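Local coordinates for protein endo-1,4-beta-mannanase (Eisenia fetida, PDB 5Y6T) that probably hydrolyses internal beta-1,4-mannosidic linkages in mannan chains, as an endo-acting glycoside hydrolase of family GH5 associated with cold adaptation, at residues Ile55-Ala60 with Asp336-Gln341; Arg232-Thr235 with Arg241-Tyr244; Ile215-Pro220 with Gly253-Gly258. All blocks are in the same frame, centred on the assembly; numbering follows the deposited sequence. Where two conformers were deposited one is given.

Contact 1. Residues Ile55-Ala60 with Asp336-Gln341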
loop_
_atom_site.group_PDB
_atom_site.type_symbol
_atom_site.label_atom_id
_atom_site.label_comp_id
_atom_site.label_asym_id
_atom_site.label_seq_id
_atom_site.Cartn_x
_atom_site.Cartn_y
_atom_site.Cartn_z
ATOM N N ILE A 55 16.290 -5.148 -1.677
ATOM C CA ILE A 55 15.851 -6.192 -0.722
ATOM C C ILE A 55 16.965 -6.543 0.226
ATOM O O ILE A 55 16.826 -6.598 1.459
ATOM C CB ILE A 55 15.467 -7.463 -1.459
ATOM C CG1 ILE A 55 14.164 -7.323 -2.244
ATOM C CG2 ILE A 55 15.256 -8.594 -0.479
ATOM C CD1 ILE A 55 13.890 -8.484 -3.155
ATOM N N VAL A 56 18.121 -6.810 -0.370
ATOM C CA VAL A 56 19.295 -7.121 0.445
ATOM C C VAL A 56 19.705 -6.016 1.470
ATOM O O VAL A 56 19.941 -6.334 2.672
ATOM C CB VAL A 56 20.519 -7.542 -0.447
ATOM C CG1 VAL A 56 21.710 -7.872 0.449
ATOM C CG2 VAL A 56 20.164 -8.808 -1.283
ATOM N N ARG A 57 19.761 -4.788 1.000
ATOM C CA ARG A 57 20.180 -3.640 1.789
ATOM C C ARG A 57 19.174 -3.334 2.883
ATOM O O ARG A 57 19.569 -3.066 4.003
ATOM C CB ARG A 57 20.422 -2.457 0.895
ATOM C CG ARG A 57 21.638 -2.711 -0.009
ATOM C CD ARG A 57 22.259 -1.443 -0.527
ATOM N NE ARG A 57 21.444 -0.733 -1.489
ATOM C CZ ARG A 57 21.068 0.531 -1.387
ATOM N NH1 ARG A 57 21.381 1.248 -0.331
ATOM N NH2 ARG A 57 20.358 1.082 -2.357
ATOM N N ILE A 58 17.876 -3.517 2.584
ATOM C CA ILE A 58 16.857 -3.357 3.622
ATOM C C ILE A 58 17.020 -4.392 4.732
ATOM O O ILE A 58 17.034 -4.022 5.917
ATOM C CB ILE A 58 15.439 -3.348 2.992
ATOM C CG1 ILE A 58 15.254 -2.043 2.224
ATOM C CG2 ILE A 58 14.398 -3.580 4.088
ATOM C CD1 ILE A 58 14.039 -1.980 1.350
ATOM N N LYS A 59 17.171 -5.654 4.362
ATOM C CA LYS A 59 17.338 -6.688 5.348
ATOM C C LYS A 59 18.594 -6.450 6.159
ATOM O O LYS A 59 18.621 -6.685 7.367
ATOM C CB LYS A 59 17.267 -8.088 4.741
ATOM C CG LYS A 59 17.455 -9.210 5.771
ATOM C CD LYS A 59 16.216 -9.306 6.697
ATOM C CE LYS A 59 16.456 -8.919 8.153
ATOM N NZ LYS A 59 15.176 -8.858 8.944
ATOM N N ALA A 60 19.676 -6.076 5.485
ATOM C CA ALA A 60 20.953 -5.824 6.184
ATOM C C ALA A 60 20.872 -4.773 7.316
ATOM O O ALA A 60 21.572 -4.912 8.302
ATOM C CB ALA A 60 22.034 -5.457 5.217
ATOM N N ASP A 336 13.513 10.879 2.286
ATOM C CA ASP A 336 14.798 10.760 2.936
ATOM C C ASP A 336 15.815 10.009 2.122
ATOM O O ASP A 336 15.480 9.229 1.214
ATOM C CB ASP A 336 14.581 10.018 4.273
ATOM C CG ASP A 336 13.833 10.825 5.279
ATOM O OD1 ASP A 336 13.755 12.107 5.176
ATOM O OD2 ASP A 336 13.300 10.181 6.225
ATOM N N SER A 337 17.077 10.160 2.451
ATOM C CA SER A 337 18.075 9.265 1.936
ATOM C C SER A 337 17.869 7.826 2.468
ATOM O O SER A 337 17.282 7.633 3.553
ATOM C CB SER A 337 19.493 9.755 2.323
ATOM O OG SER A 337 19.701 9.564 3.703
ATOM N N PHE A 338 18.379 6.841 1.738
ATOM C CA PHE A 338 18.378 5.451 2.215
ATOM C C PHE A 338 19.070 5.404 3.601
ATOM O O PHE A 338 18.604 4.745 4.549
ATOM C CB PHE A 338 19.074 4.530 1.233
ATOM C CG PHE A 338 18.930 3.114 1.584
ATOM C CD1 PHE A 338 19.788 2.524 2.524
ATOM C CD2 PHE A 338 17.940 2.344 1.014
ATOM C CE1 PHE A 338 19.632 1.156 2.868
ATOM C CE2 PHE A 338 17.804 1.004 1.350
ATOM C CZ PHE A 338 18.631 0.425 2.294
ATOM N N ALA A 339 20.224 6.097 3.712
ATOM C CA ALA A 339 21.022 6.052 4.963
ATOM C C ALA A 339 20.217 6.543 6.176
ATOM O O ALA A 339 20.283 5.987 7.262
ATOM C CB ALA A 339 22.296 6.885 4.828
ATOM N N THR A 340 19.435 7.583 5.961
ATOM C CA THR A 340 18.603 8.078 7.040
ATOM C C THR A 340 17.552 7.024 7.422
ATOM O O THR A 340 17.347 6.703 8.606
ATOM C CB THR A 340 17.971 9.447 6.658
ATOM O OG1 THR A 340 19.000 10.436 6.627
ATOM C CG2 THR A 340 16.869 9.904 7.634
ATOM N N GLN A 341 16.851 6.514 6.433
ATOM C CA GLN A 341 15.821 5.497 6.691
ATOM C C GLN A 341 16.414 4.266 7.376
ATOM O O GLN A 341 15.770 3.685 8.282
ATOM C CB GLN A 341 15.112 5.112 5.408
ATOM C CG GLN A 341 14.308 6.291 4.863
ATOM C CD GLN A 341 13.869 6.122 3.421
ATOM O OE1 GLN A 341 12.879 5.481 3.168
ATOM N NE2 GLN A 341 14.667 6.586 2.504
#
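Arg57 lays the end of its side chain over one face of the Phe338 ring, a cation-pi contact in which CZ of Arg57 stands 4.2 Å from the ring centroid and only 6° off its normal. NH1 is the atom that presses closest, lying 3.4 Å above the ring plane over its centre. The two flat groups do not stack in parallel: guanidinium and ring are 38° apart, one end of the cation dipping toward the pi cloud. A bend at chi3 (-69°) turns the arginine chain back so that it both starts and ends on Phe338. The tight part of the contact is at the CZ and CE2 end of the ring, where Arg57 CB comes to 3.7 Å from CZ of Phe338 and CG1 of Ile58 packs by CE2 at 4.1 Å. Here the helix backbone meets the ring edge, with Ile58 N near CZ and Arg57 O in the ring plane. Phenylalanine suits the place because its face can take a charge while its far end packs against a buried, branched aliphatic residue. The looser side is the guanidinium end of the partly exposed Arg57, whose NE is held by a salt bridge to Asp53. Just before Phe338 in the chain, Ser337 caps the start of the helix: its small hydroxyl accepts from Thr340 N over 3.0 Å, which suits serine to the N-cap. Phe338 and Ile58 both rest on Met27 of strand 20-28, so the contact joins helix 42-60 to the beginning of helix 338-348 over that strand.

Contact 2. Residues Arg232-Thr235 with Arg241-Tyr244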
loop_
_atom_site.group_PDB
_atom_site.type_symbol
_atom_site.label_atom_id
_atom_site.label_comp_id
_atom_site.label_asym_id
_atom_site.label_seq_id
_atom_site.Cartn_x
_atom_site.Cartn_y
_atom_site.Cartn_z
ATOM N N ARG A 232 -7.243 11.262 7.596
ATOM C CA ARG A 232 -8.532 11.848 7.388
ATOM C C ARG A 232 -9.516 10.980 6.633
ATOM O O ARG A 232 -10.726 11.232 6.683
ATOM C CB ARG A 232 -8.410 13.177 6.648
ATOM C CG ARG A 232 -7.566 14.239 7.346
ATOM C CD ARG A 232 -7.632 15.466 6.451
ATOM N NE ARG A 232 -6.704 16.536 6.816
ATOM C CZ ARG A 232 -5.417 16.642 6.474
ATOM N NH1 ARG A 232 -4.755 15.682 5.847
ATOM N NH2 ARG A 232 -4.760 17.751 6.862
ATOM N N ALA A 233 -9.021 9.963 5.894
ATOM C CA ALA A 233 -9.874 9.033 5.202
ATOM C C ALA A 233 -9.937 7.602 5.756
ATOM O O ALA A 233 -10.574 6.725 5.127
ATOM C CB ALA A 233 -9.439 8.996 3.743
ATOM N N GLN A 234 -9.321 7.372 6.929
ATOM C CA GLN A 234 -9.290 6.042 7.509
ATOM C C GLN A 234 -9.574 6.021 8.986
ATOM O O GLN A 234 -9.067 5.184 9.704
ATOM C CB GLN A 234 -7.986 5.351 7.157
ATOM C CG GLN A 234 -8.068 4.708 5.791
ATOM C CD GLN A 234 -6.947 3.747 5.409
ATOM O OE1 GLN A 234 -6.494 2.998 6.231
ATOM N NE2 GLN A 234 -6.606 3.693 4.095
ATOM N N THR A 235 -10.384 6.980 9.450
ATOM C CA THR A 235 -10.870 6.879 10.843
ATOM C C THR A 235 -12.241 7.586 10.879
ATOM O O THR A 235 -12.365 8.622 10.227
ATOM C CB THR A 235 -9.894 7.390 11.936
ATOM O OG1 THR A 235 -10.436 7.173 13.233
ATOM C CG2 THR A 235 -9.540 8.887 11.824
ATOM N N ARG A 241 -13.552 10.586 8.458
ATOM C CA ARG A 241 -14.365 9.451 8.094
ATOM C C ARG A 241 -13.473 8.330 7.549
ATOM O O ARG A 241 -12.469 8.582 6.865
ATOM C CB ARG A 241 -15.363 9.884 7.007
ATOM C CG ARG A 241 -16.217 8.737 6.414
ATOM C CD ARG A 241 -17.446 9.244 5.670
ATOM N NE ARG A 241 -18.372 9.846 6.620
ATOM C CZ ARG A 241 -19.045 10.993 6.464
ATOM N NH1 ARG A 241 -18.954 11.669 5.363
ATOM N NH2 ARG A 241 -19.807 11.456 7.437
ATOM N N ASN A 242 -13.873 7.122 7.782
ATOM C CA ASN A 242 -13.191 5.955 7.228
ATOM C C ASN A 242 -13.884 5.420 5.974
ATOM O O ASN A 242 -14.966 4.801 6.040
ATOM C CB ASN A 242 -13.024 4.861 8.287
ATOM C CG ASN A 242 -12.130 3.732 7.818
ATOM O OD1 ASN A 242 -11.804 3.597 6.657
ATOM N ND2 ASN A 242 -11.708 2.916 8.755
ATOM N N TYR A 243 -13.298 5.725 4.830
ATOM C CA TYR A 243 -13.897 5.435 3.543
ATOM C C TYR A 243 -13.646 4.027 3.082
ATOM O O TYR A 243 -14.211 3.606 2.097
ATOM C CB TYR A 243 -13.401 6.431 2.517
ATOM C CG TYR A 243 -13.915 7.758 2.784
ATOM C CD1 TYR A 243 -15.205 8.139 2.376
ATOM C CD2 TYR A 243 -13.125 8.709 3.434
ATOM C CE1 TYR A 243 -15.673 9.381 2.676
ATOM C CE2 TYR A 243 -13.609 9.992 3.744
ATOM C CZ TYR A 243 -14.901 10.326 3.333
ATOM O OH TYR A 243 -15.392 11.587 3.628
ATOM N N TYR A 244 -12.872 3.243 3.835
ATOM C CA TYR A 244 -12.441 1.932 3.312
ATOM C C TYR A 244 -12.819 0.799 4.271
ATOM O O TYR A 244 -12.263 -0.290 4.222
ATOM C CB TYR A 244 -10.904 1.939 3.013
ATOM C CG TYR A 244 -10.544 3.120 2.154
ATOM C CD1 TYR A 244 -10.806 3.117 0.829
ATOM C CD2 TYR A 244 -10.105 4.312 2.727
ATOM C CE1 TYR A 244 -10.591 4.233 0.036
ATOM C CE2 TYR A 244 -9.826 5.402 1.931
ATOM C CZ TYR A 244 -10.066 5.366 0.583
ATOM O OH TYR A 244 -9.812 6.517 -0.197
#
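The carbonyl oxygen of Ala233 takes a nearly straight hydrogen bond from Tyr243 N (2.9 Å, 168° at the hydrogen), the donor standing above the carbonyl plane. Asn242 CA adds a C-H...O contact to the same oxygen at 3.4 Å. A second, weak bond runs from Arg241 N to Arg232 O. Small as it is, the methyl of Ala233 fits where two rings converge: its CB lies 3.7 Å from Tyr243 CD2 and 4.0 Å from Tyr244 CE2. Gln234 brings CG to the edge of the Tyr244 ring, 3.7 Å from CD2. Asn242 suits its place because its short amide, with CG anti to the backbone N (chi1 -171°), reaches forward to accept from Tyr244 N at 3.0 Å, an Asx turn, while lying against the Gln234 backbone. A leucine here would probably leave Tyr244 N without its mate and let the turn that sets the Tyr244 ring beside Gln234 drift. The tyrosine hydroxyls find hydrogen-bond partners beyond the loop, Tyr243 OH at Asp184 O and Tyr244 OH at Glu169 OE2. This buried loop pair follows strand 223-228 and precedes helix 246-253, with Gln234 against strand 262-266 and both tyrosines against helix 201-218.

Contact 3. Residues Ile215-Pro220 with Gly253-Gly258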
loop_
_atom_site.group_PDB
_atom_site.type_symbol
_atom_site.label_atom_id
_atom_site.label_comp_id
_atom_site.label_asym_id
_atom_site.label_seq_id
_atom_site.Cartn_x
_atom_site.Cartn_y
_atom_site.Cartn_z
ATOM N N ILE A 215 -8.758 -10.207 -6.098
ATOM C CA ILE A 215 -7.518 -10.733 -5.488
ATOM C C ILE A 215 -7.817 -11.912 -4.482
ATOM O O ILE A 215 -7.142 -12.937 -4.495
ATOM C CB ILE A 215 -6.732 -9.583 -4.804
ATOM C CG1 ILE A 215 -6.184 -8.645 -5.886
ATOM C CG2 ILE A 215 -5.716 -10.145 -3.865
ATOM C CD1 ILE A 215 -5.830 -7.268 -5.234
ATOM N N LYS A 216 -8.854 -11.737 -3.686
ATOM C CA LYS A 216 -9.155 -12.716 -2.639
ATOM C C LYS A 216 -9.790 -13.985 -3.220
ATOM O O LYS A 216 -9.670 -15.046 -2.645
ATOM C CB LYS A 216 -10.012 -12.024 -1.581
ATOM C CG LYS A 216 -9.123 -11.096 -0.767
ATOM C CD LYS A 216 -9.807 -10.562 0.418
ATOM C CE LYS A 216 -8.829 -9.854 1.271
ATOM N NZ LYS A 216 -9.478 -9.490 2.546
ATOM N N ARG A 217 -10.510 -13.879 -4.307
ATOM C CA ARG A 217 -10.930 -15.098 -5.032
ATOM C C ARG A 217 -9.777 -15.812 -5.620
ATOM O O ARG A 217 -9.751 -17.054 -5.593
ATOM C CB ARG A 217 -11.965 -14.752 -6.108
ATOM C CG ARG A 217 -13.260 -14.301 -5.523
ATOM C CD ARG A 217 -14.426 -14.374 -6.519
ATOM N NE ARG A 217 -15.606 -14.065 -5.761
ATOM C CZ ARG A 217 -16.065 -12.834 -5.563
ATOM N NH1 ARG A 217 -15.489 -11.824 -6.140
ATOM N NH2 ARG A 217 -17.116 -12.642 -4.780
ATOM N N ALA A 218 -8.804 -15.078 -6.179
ATOM C CA ALA A 218 -7.647 -15.699 -6.841
ATOM C C ALA A 218 -6.684 -16.272 -5.822
ATOM O O ALA A 218 -5.984 -17.247 -6.117
ATOM C CB ALA A 218 -6.962 -14.676 -7.713
ATOM N N ASP A 219 -6.628 -15.654 -4.619
ATOM C CA ASP A 219 -5.713 -16.050 -3.548
ATOM C C ASP A 219 -6.394 -15.866 -2.223
ATOM O O ASP A 219 -6.346 -14.821 -1.620
ATOM C CB ASP A 219 -4.417 -15.262 -3.583
ATOM C CG ASP A 219 -3.392 -15.779 -2.559
ATOM O OD1 ASP A 219 -3.739 -16.592 -1.653
ATOM O OD2 ASP A 219 -2.252 -15.316 -2.600
ATOM N N PRO A 220 -7.171 -16.879 -1.789
ATOM C CA PRO A 220 -7.953 -16.743 -0.590
ATOM C C PRO A 220 -7.192 -16.670 0.726
ATOM O O PRO A 220 -7.832 -16.560 1.756
ATOM C CB PRO A 220 -8.841 -18.053 -0.594
ATOM C CG PRO A 220 -8.875 -18.446 -2.009
ATOM C CD PRO A 220 -7.433 -18.184 -2.457
ATOM N N GLY A 253 -19.130 -1.054 -4.273
ATOM C CA GLY A 253 -18.779 -1.951 -5.385
ATOM C C GLY A 253 -19.649 -3.173 -5.489
ATOM O O GLY A 253 -19.543 -3.924 -6.447
ATOM N N GLY A 254 -20.384 -3.433 -4.394
ATOM C CA GLY A 254 -21.299 -4.580 -4.330
ATOM C C GLY A 254 -20.784 -5.943 -4.051
ATOM O O GLY A 254 -21.573 -6.897 -3.975
ATOM N N ASP A 255 -19.462 -6.108 -3.865
ATOM C CA ASP A 255 -18.892 -7.429 -3.693
ATOM C C ASP A 255 -18.470 -7.660 -2.247
ATOM O O ASP A 255 -17.553 -7.003 -1.692
ATOM C CB ASP A 255 -17.733 -7.640 -4.672
ATOM C CG ASP A 255 -17.282 -9.065 -4.738
ATOM O OD1 ASP A 255 -17.299 -9.817 -3.718
ATOM O OD2 ASP A 255 -16.880 -9.441 -5.861
ATOM N N SER A 256 -19.151 -8.614 -1.610
ATOM C CA SER A 256 -18.920 -8.911 -0.195
ATOM C C SER A 256 -17.531 -9.355 0.185
ATOM O O SER A 256 -17.162 -9.255 1.344
ATOM C CB SER A 256 -19.924 -9.964 0.293
ATOM O OG SER A 256 -21.117 -9.273 0.363
ATOM N N LEU A 257 -16.776 -9.876 -0.779
ATOM C CA LEU A 257 -15.425 -10.309 -0.507
ATOM C C LEU A 257 -14.398 -9.194 -0.582
ATOM O O LEU A 257 -13.235 -9.410 -0.227
ATOM C CB LEU A 257 -14.978 -11.461 -1.430
ATOM C CG LEU A 257 -15.788 -12.790 -1.328
ATOM C CD1 LEU A 257 -15.321 -13.828 -2.344
ATOM C CD2 LEU A 257 -15.682 -13.349 0.091
ATOM N N GLY A 258 -14.806 -8.042 -1.076
ATOM C CA GLY A 258 -13.870 -6.981 -1.434
ATOM C C GLY A 258 -13.592 -6.086 -0.253
ATOM O O GLY A 258 -13.946 -4.882 -0.282
#
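Lys216, in the last turns of helix 201-218, has its CA 7.0 Å from that of Leu257, which sits in a type I beta turn running from Asp255 to Gly258 and closed by the bond from Gly258 N to Asp255 O. Arg217 reaches across to this turn with a chain extended from CG to NE, and meets Asp255 from the opposite direction in a bidentate, end-on salt bridge. NH1 of Arg217 gives the straighter bond, 2.8 Å to OD2 of Asp255, in the guanidinium plane and on the syn lone pair of that oxygen. NH2 pairs with OD1 of Asp255 at 3.0 Å, somewhat out of both planes, because guanidinium and carboxylate are twisted 39° apart. OD1 has a second donor, Leu257 N at 3.0 Å on its anti side, so one oxygen holds the turn and the arginine together. That inner bond makes an Asx turn, which overlaps the beta turn; aspartate suits the place because a short carboxylate with CG anti to the backbone N (chi1 -169°) can serve both partners. The turn belongs to the loop from helix 246-253 to strand 262-266 of a (beta/alpha)8 barrel, and it joins the outer helix 201-218 to this next alpha-to-beta connection. Over one face of the Arg217 guanidinium lies CD1 of Leu257, 3.3 Å from NH2 and close to NE, so that leucine shields the flat cation from one side while the carboxylate meets it at the edge. Lys216 brings CD to 3.7 Å from Leu257 O, and its extended chain carries NZ on to a hydrogen bond with Val259 O and a salt bridge with Asp261. Asn209, on the same helix, donates from ND2 to the carbonyls of Asp255 and Gly258.

In the fold
All three contacts belong to one (beta/alpha)8 barrel. Contact 1 links chain regions 276 residues apart, bringing the helices that follow barrel strands 20-28 and 322-325 together where the first and last strands pair and the barrel closes. Contacts 3 and 2 fall between its two ends. Contact 2 lies in the loop between strand 223-228 and helix 246-253, within the span of contact 3, which ties the end of helix 201-218 to the end of helix 246-253 and the loop leading to strand 262-266. The tyrosines of contact 2 pack against helix 201-218. These two centres are about 20 Å apart; contact 1, across the chain's centre, is about 30 Å from contact 2 and 34 Å from contact 3, centre to centre.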